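Local coordinates for immunity protein (Neisseria meningitidis, PDB 4Q7O) that probably protects the bacterium from its own contact-dependent growth-inhibition toxin, acting as the cognate immunity protein, at residues N7-L12 with N112-D117; I24-E29 with F89-D94; P85-S90 with I102-A107. One frame throughout, in Å; residues are numbered along the deposited sequence.

Interaction 1 of 3, residues N7-L12 with N112-D117; sequences NIFLNL and NIAISD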
# COMPACT_ATOMS: atom_id res chain seq x y z
N ASN B 7 -0.15 -11.02 6.09
CA ASN B 7 0.95 -10.11 5.80
C ASN B 7 1.98 -10.13 6.94
O ASN B 7 1.63 -9.91 8.10
CB ASN B 7 0.39 -8.69 5.60
CG ASN B 7 1.34 -7.78 4.82
OD1 ASN B 7 2.51 -7.65 5.15
ND2 ASN B 7 0.81 -7.12 3.79
N ILE B 8 3.25 -10.40 6.61
CA ILE B 8 4.31 -10.40 7.63
C ILE B 8 4.84 -9.01 7.99
O ILE B 8 5.56 -8.85 8.97
CB ILE B 8 5.53 -11.28 7.23
CG1 ILE B 8 6.27 -10.67 6.04
CG2 ILE B 8 5.11 -12.71 6.97
CD1 ILE B 8 7.69 -11.19 5.87
N PHE B 9 4.49 -8.00 7.19
CA PHE B 9 5.05 -6.66 7.40
C PHE B 9 4.20 -5.85 8.37
O PHE B 9 3.71 -4.77 8.05
CB PHE B 9 5.25 -5.95 6.07
CG PHE B 9 6.33 -6.56 5.23
CD1 PHE B 9 7.66 -6.40 5.58
CD2 PHE B 9 6.02 -7.33 4.12
CE1 PHE B 9 8.68 -6.99 4.82
CE2 PHE B 9 7.03 -7.91 3.36
CZ PHE B 9 8.36 -7.74 3.71
N LEU B 10 4.06 -6.38 9.58
CA LEU B 10 3.14 -5.79 10.54
C LEU B 10 3.56 -4.38 10.94
O LEU B 10 2.76 -3.44 10.87
CB LEU B 10 3.03 -6.69 11.78
CG LEU B 10 2.52 -8.10 11.50
CD1 LEU B 10 2.44 -8.92 12.78
CD2 LEU B 10 1.16 -8.06 10.82
N ASN B 11 4.81 -4.23 11.35
CA ASN B 11 5.28 -2.92 11.77
C ASN B 11 5.54 -1.95 10.62
O ASN B 11 5.30 -0.74 10.75
CB ASN B 11 6.50 -3.06 12.68
CG ASN B 11 6.15 -3.77 13.97
OD1 ASN B 11 5.12 -3.49 14.58
ND2 ASN B 11 6.98 -4.72 14.37
N LEU B 12 5.99 -2.48 9.49
CA LEU B 12 6.20 -1.66 8.30
C LEU B 12 4.89 -1.06 7.83
O LEU B 12 4.83 0.13 7.55
CB LEU B 12 6.85 -2.48 7.18
CG LEU B 12 7.23 -1.85 5.84
CD1 LEU B 12 6.05 -1.75 4.88
CD2 LEU B 12 7.92 -0.48 6.03
N ASN B 112 14.71 -0.54 7.84
CA ASN B 112 15.08 -1.18 9.09
C ASN B 112 13.87 -1.87 9.73
O ASN B 112 13.98 -2.97 10.27
CB ASN B 112 15.69 -0.15 10.04
CG ASN B 112 16.31 -0.78 11.26
OD1 ASN B 112 17.23 -1.60 11.15
ND2 ASN B 112 15.81 -0.41 12.42
N ILE B 113 12.72 -1.22 9.63
CA ILE B 113 11.47 -1.83 10.10
C ILE B 113 11.08 -3.04 9.25
O ILE B 113 10.71 -4.09 9.78
CB ILE B 113 10.33 -0.80 10.12
CG1 ILE B 113 10.63 0.30 11.15
CG2 ILE B 113 9.01 -1.46 10.43
CD1 ILE B 113 9.72 1.50 11.03
N ALA B 114 11.16 -2.89 7.94
CA ALA B 114 10.81 -3.98 7.02
C ALA B 114 11.69 -5.21 7.19
O ALA B 114 11.20 -6.34 7.20
CB ALA B 114 10.86 -3.50 5.58
N ILE B 115 13.00 -5.02 7.33
CA ILE B 115 13.88 -6.17 7.48
C ILE B 115 13.68 -6.84 8.84
O ILE B 115 13.83 -8.05 8.97
CB ILE B 115 15.36 -5.81 7.20
CG1 ILE B 115 16.15 -7.07 6.81
CG2 ILE B 115 16.00 -5.08 8.38
CD1 ILE B 115 17.59 -6.77 6.40
N SER B 116 13.31 -6.05 9.84
CA SER B 116 12.92 -6.57 11.14
C SER B 116 11.69 -7.47 11.01
O SER B 116 11.68 -8.59 11.53
CB SER B 116 12.62 -5.42 12.10
OG SER B 116 12.06 -5.92 13.29
N ASP B 117 10.64 -6.97 10.35
CA ASP B 117 9.45 -7.78 10.09
C ASP B 117 9.85 -9.10 9.43
O ASP B 117 9.37 -10.17 9.81
CB ASP B 117 8.45 -7.06 9.18
CG ASP B 117 7.70 -5.93 9.87
OD1 ASP B 117 7.57 -5.93 11.11
OD2 ASP B 117 7.20 -5.03 9.16
O HOH W 1 6.84 -10.27 10.90
O HOH W 2 9.43 -5.16 13.00
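Asp117, on helix 104-121, reaches across to the backbone of residues 8-12, where helix 10-18 begins, and each atom of its side chain has a partner there. Its CB lies 3.4 Å from the carbonyl oxygen Ile8 O and also borders the Phe9 ring at CD1, in an oblique approach. CG stands beside the backbone N (chi1 -74°), and beyond it the carboxylate meets consecutive amides. OD2 accepts from Leu12 N at 2.8 Å, through its syn lone pair and with an N-H...O angle of 158°. OD1 accepts from Asn11 N in a longer bond of 3.3 Å, also on the syn side but 25° out of the carboxylate plane. Phe9 occupies the N-cap position, so these are amides of the first helical turn, and the carboxylate accepts from both of them from outside the helix, on a residue about a hundred positions later. The first-turn NH groups and the positive end of the helix dipole would be expected to stabilise a negative charge here. Just upstream, Asn7 OD1 accepts from Phe9 N at 2.9 Å, an Asx turn that leads into the inverse gamma turn centred on Phe9.

Two waters extend the polar contact: one donates to both Ile8 O and Asp117 O, while the other donates to Asp117 OD1 and accepts from Asn11 ND2, with Ser116 OG as a further partner. Around this the packing is mostly aliphatic and aromatic. Ile113 CG2 lies beside Asn11 CB and makes a van der Waals contact with Leu12 N at 3.3 Å, and Ala114 CB touches both Leu12 CG (4.0 Å) and Phe9 CE1. At the edge of the Phe9 ring, CE1 lies 3.5 Å from Ala114 O, again in van der Waals contact.

Interaction 2 of 3, residues I24-E29 with F89-D94; sequences ISIFFE and FSVGDD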
# COMPACT_ATOMS: atom_id res chain seq x y z
N ILE B 24 5.28 2.50 -0.14
CA ILE B 24 6.26 1.69 0.58
C ILE B 24 5.68 0.34 1.01
O ILE B 24 6.34 -0.70 0.90
CB ILE B 24 6.82 2.42 1.81
CG1 ILE B 24 7.48 3.75 1.39
CG2 ILE B 24 7.81 1.54 2.56
CD1 ILE B 24 8.59 3.60 0.37
N SER B 25 4.45 0.37 1.52
CA SER B 25 3.72 -0.84 1.92
C SER B 25 3.63 -1.81 0.74
O SER B 25 3.91 -3.01 0.87
CB SER B 25 2.29 -0.48 2.37
OG SER B 25 2.21 0.79 3.01
N ILE B 26 3.24 -1.29 -0.41
CA ILE B 26 3.06 -2.11 -1.60
C ILE B 26 4.39 -2.64 -2.10
O ILE B 26 4.51 -3.80 -2.49
CB ILE B 26 2.36 -1.31 -2.72
CG1 ILE B 26 0.96 -0.89 -2.28
CG2 ILE B 26 2.29 -2.12 -4.02
CD1 ILE B 26 0.32 0.09 -3.25
N PHE B 27 5.41 -1.78 -2.07
CA PHE B 27 6.75 -2.14 -2.51
C PHE B 27 7.25 -3.42 -1.82
O PHE B 27 7.62 -4.39 -2.47
CB PHE B 27 7.71 -0.98 -2.24
CG PHE B 27 9.14 -1.27 -2.61
CD1 PHE B 27 9.61 -1.02 -3.89
CD2 PHE B 27 10.02 -1.75 -1.66
CE1 PHE B 27 10.92 -1.28 -4.22
CE2 PHE B 27 11.34 -2.03 -2.00
CZ PHE B 27 11.79 -1.79 -3.27
N PHE B 28 7.22 -3.42 -0.49
CA PHE B 28 7.73 -4.57 0.23
C PHE B 28 6.86 -5.82 0.10
O PHE B 28 7.39 -6.91 -0.10
CB PHE B 28 8.02 -4.23 1.70
CG PHE B 28 9.30 -3.49 1.87
CD1 PHE B 28 10.51 -4.13 1.66
CD2 PHE B 28 9.31 -2.15 2.22
CE1 PHE B 28 11.71 -3.46 1.81
CE2 PHE B 28 10.51 -1.47 2.37
CZ PHE B 28 11.71 -2.13 2.16
N GLU B 29 5.55 -5.66 0.16
CA GLU B 29 4.69 -6.84 0.09
C GLU B 29 4.76 -7.52 -1.27
O GLU B 29 4.80 -8.74 -1.36
CB GLU B 29 3.23 -6.50 0.41
CG GLU B 29 2.27 -7.69 0.30
CD GLU B 29 2.64 -8.88 1.18
OE1 GLU B 29 3.35 -8.70 2.19
OE2 GLU B 29 2.19 -10.00 0.86
N PHE B 89 10.64 6.02 -5.09
CA PHE B 89 10.06 4.68 -5.15
C PHE B 89 8.93 4.65 -6.15
O PHE B 89 8.18 5.62 -6.28
CB PHE B 89 9.48 4.28 -3.79
CG PHE B 89 10.50 3.97 -2.76
CD1 PHE B 89 11.13 4.99 -2.06
CD2 PHE B 89 10.82 2.65 -2.47
CE1 PHE B 89 12.08 4.70 -1.09
CE2 PHE B 89 11.77 2.35 -1.50
CZ PHE B 89 12.39 3.37 -0.81
N SER B 90 8.78 3.54 -6.85
CA SER B 90 7.56 3.35 -7.62
C SER B 90 7.09 1.91 -7.59
O SER B 90 7.90 0.98 -7.44
CB SER B 90 7.72 3.84 -9.06
OG SER B 90 8.51 2.95 -9.81
N VAL B 91 5.79 1.73 -7.70
CA VAL B 91 5.20 0.41 -7.85
C VAL B 91 4.18 0.41 -8.98
O VAL B 91 3.60 1.44 -9.31
CB VAL B 91 4.55 -0.09 -6.54
CG1 VAL B 91 5.60 -0.32 -5.47
CG2 VAL B 91 3.46 0.87 -6.07
N GLY B 92 3.97 -0.76 -9.57
CA GLY B 92 2.99 -0.91 -10.63
C GLY B 92 3.58 -0.78 -12.02
O GLY B 92 4.81 -0.82 -12.21
N ASP B 93 2.69 -0.61 -12.99
CA ASP B 93 3.04 -0.54 -14.41
C ASP B 93 4.00 0.60 -14.71
O ASP B 93 3.88 1.70 -14.16
CB ASP B 93 1.76 -0.38 -15.23
CG ASP B 93 2.02 0.01 -16.67
OD1 ASP B 93 3.02 -0.47 -17.25
OD2 ASP B 93 1.21 0.78 -17.22
N ASP B 94 4.95 0.34 -15.60
CA ASP B 94 5.95 1.32 -16.01
C ASP B 94 5.32 2.56 -16.63
O ASP B 94 5.85 3.67 -16.50
CB ASP B 94 6.95 0.69 -17.00
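Helix 22-34 packs on one side of the four-stranded antiparallel sheet, and here its residues 24-29 meet strand 86-91, an inner strand of that sheet. The short helical and strand axes approach to 8.1 Å and cross at 67°, so the helix runs steeply across the strand. No hydrogen bond links the segments; every touching residue is buried and the contact is hydrocarbon and aromatic.

Phe89 and Val91, two residues apart on the strand, both direct their side chains at the helix, whereas Ser90 between them points away and bonds to Gln59 of the adjoining strand. Ile24 lays its CD1 over the Phe89 ring, 3.6 Å from the centroid and only 7° off the normal, which makes a well-centred CH-pi contact. Phe27 meets the same ring differently. The planes stand at 89° with centroids 5.4 Å apart, a T-shaped stack in which the edge of Phe89, led by CD2, points at the face of Phe27 toward its rim. One face of Phe28 carries Phe27 CD2 over its centre, and the edge of Phe27 meets Phe28 CD2, extending the aromatic cluster along the helix.

At the other end of the contact, Val91 sets one methyl against each of two helical residues. Its CG1 sits 3.7 Å from Phe27 CA, close to Phe27 CB as well and near the ring plane at its edge. Leu100 and Ile102 of strand 98-103 border Ile24 and Phe89, and on the helix Ile26 also packs on Ile26 of the second subunit, so this layer reaches the dimer interface. The other methyl of Val91, CG2, lies 3.8 Å from Ile26 CG2.

Interaction 3 of 3, residues P85-S90 with I102-A107; sequences PSIYFS and IPINLA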
# COMPACT_ATOMS: atom_id res chain seq x y z
N PRO B 85 18.92 14.82 1.01
CA PRO B 85 19.10 13.65 0.15
C PRO B 85 17.84 12.79 0.16
O PRO B 85 17.33 12.41 1.23
CB PRO B 85 20.27 12.90 0.80
CG PRO B 85 21.07 14.01 1.47
CD PRO B 85 20.03 14.97 1.98
N SER B 86 17.34 12.50 -1.04
CA SER B 86 16.04 11.86 -1.19
C SER B 86 16.10 10.64 -2.10
O SER B 86 17.09 10.40 -2.79
CB SER B 86 15.01 12.86 -1.72
OG SER B 86 14.79 13.92 -0.79
N ILE B 87 15.02 9.88 -2.10
CA ILE B 87 14.96 8.64 -2.84
C ILE B 87 13.57 8.45 -3.44
O ILE B 87 12.56 8.79 -2.83
CB ILE B 87 15.39 7.46 -1.94
CG1 ILE B 87 15.26 6.12 -2.66
CG2 ILE B 87 14.63 7.49 -0.61
CD1 ILE B 87 15.97 4.99 -1.94
N TYR B 88 13.56 7.94 -4.67
CA TYR B 88 12.34 7.71 -5.43
C TYR B 88 11.92 6.25 -5.36
O TYR B 88 12.75 5.37 -5.54
CB TYR B 88 12.61 8.10 -6.88
CG TYR B 88 11.58 7.69 -7.90
CD1 TYR B 88 10.47 8.49 -8.15
CD2 TYR B 88 11.74 6.54 -8.65
CE1 TYR B 88 9.53 8.13 -9.12
CE2 TYR B 88 10.82 6.17 -9.61
CZ TYR B 88 9.72 6.97 -9.84
OH TYR B 88 8.81 6.60 -10.80
N PHE B 89 10.64 6.02 -5.09
CA PHE B 89 10.06 4.68 -5.15
C PHE B 89 8.93 4.65 -6.15
O PHE B 89 8.18 5.62 -6.28
CB PHE B 89 9.48 4.28 -3.79
CG PHE B 89 10.50 3.97 -2.76
CD1 PHE B 89 11.13 4.99 -2.06
CD2 PHE B 89 10.82 2.65 -2.47
CE1 PHE B 89 12.08 4.70 -1.09
CE2 PHE B 89 11.77 2.35 -1.50
CZ PHE B 89 12.39 3.37 -0.81
N SER B 90 8.78 3.54 -6.85
CA SER B 90 7.56 3.35 -7.62
C SER B 90 7.09 1.91 -7.59
O SER B 90 7.90 0.98 -7.44
CB SER B 90 7.72 3.84 -9.06
OG SER B 90 8.51 2.95 -9.81
N ILE B 102 10.73 10.25 -0.80
CA ILE B 102 10.92 10.53 0.62
C ILE B 102 12.40 10.81 0.91
O ILE B 102 13.26 10.46 0.11
CB ILE B 102 10.42 9.37 1.51
CG1 ILE B 102 11.04 8.03 1.08
CG2 ILE B 102 8.90 9.30 1.50
CD1 ILE B 102 10.69 6.87 2.01
N PRO B 103 12.70 11.44 2.06
CA PRO B 103 14.11 11.57 2.42
C PRO B 103 14.77 10.21 2.63
O PRO B 103 14.12 9.27 3.10
CB PRO B 103 14.07 12.33 3.75
CG PRO B 103 12.74 13.04 3.75
CD PRO B 103 11.81 12.08 3.05
N ILE B 104 16.05 10.10 2.30
CA ILE B 104 16.79 8.87 2.53
C ILE B 104 16.75 8.42 3.99
O ILE B 104 16.65 7.23 4.28
CB ILE B 104 18.23 8.98 1.98
CG1 ILE B 104 18.21 8.99 0.45
CG2 ILE B 104 19.10 7.83 2.48
CD1 ILE B 104 19.53 9.33 -0.19
N ASN B 105 16.79 9.36 4.93
CA ASN B 105 16.72 8.98 6.34
C ASN B 105 15.44 8.22 6.65
O ASN B 105 15.46 7.20 7.35
CB ASN B 105 16.79 10.22 7.24
CG ASN B 105 18.17 10.82 7.30
OD1 ASN B 105 19.16 10.21 6.89
ND2 ASN B 105 18.25 12.03 7.84
N LEU B 106 14.32 8.72 6.14
CA LEU B 106 13.05 8.04 6.34
C LEU B 106 13.03 6.69 5.63
O LEU B 106 12.51 5.72 6.16
CB LEU B 106 11.88 8.92 5.90
CG LEU B 106 10.50 8.26 6.01
CD1 LEU B 106 10.16 7.86 7.44
CD2 LEU B 106 9.42 9.18 5.46
N ALA B 107 13.61 6.63 4.44
CA ALA B 107 13.73 5.35 3.74
C ALA B 107 14.49 4.32 4.58
O ALA B 107 14.05 3.18 4.71
CB ALA B 107 14.40 5.52 2.39
O HOH W 3 17.55 12.14 4.15
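Ile102 opens the second segment as the antiparallel, hydrogen-bonded partner of Ile87: its N donates to Ile87 O at 3.1 Å and its O accepts from Ile87 N at 2.9 Å. Its CG1 stands between the backbone N and the carbonyl carbon (chi1 53°) and touches Ile87 CG2, while CD1 reaches Phe89 CE1 at 4.0 Å by an oblique approach. Pro103 follows, paired with Ser86 in a non-hydrogen-bonded position, and its CA makes a CA-H...O contact with Pro85 O. It is also the N-cap residue of helix 104-121. At Ile104 the chain turns into that helix, and its N donates to Pro85 O at 2.8 Å in an almost linear bond (176°), with the donor tilted 24° from the carbonyl plane of Pro85. Ile104 CG1 packs on Ile87 CB, and CD1 on Pro85 CB at 3.8 Å. A water donating to Pro85 O accepts from Asn105 N, so a second first-turn amide is tied to the same carbonyl. Ala107, one turn on, brings CB to 3.6 Å from Ile87 CG2 and to the edge of the Phe89 ring. This is the base of a beta hairpin, strands 86-91 and 98-103, whose second strand passes directly into a helix that folds back over the sheet face carrying Ile87 and Phe89.

How the interactions relate
Interactions 2 and 3 are buried and share strand 86-91: Phe89 takes part in both, meeting helix 22-34 in one and strand 98-103 with the start of helix 104-121 in the other. They also touch directly, Ile24 CD1 lying 4.2 Å from Ile102 CD1. Interaction 1 is only partly buried, with its centre about 18 Å from that of interaction 3, and uses a later part of helix 104-121. Chemistry follows place: a carboxylate accepts from amides at a helix start, with waters bridging, in interaction 1, interaction 2 is wholly apolar, and interaction 3 combines backbone pairing with aliphatic packing. Interactions 1 and 2 meet through Phe28 and Ala114, and both touch the second subunit.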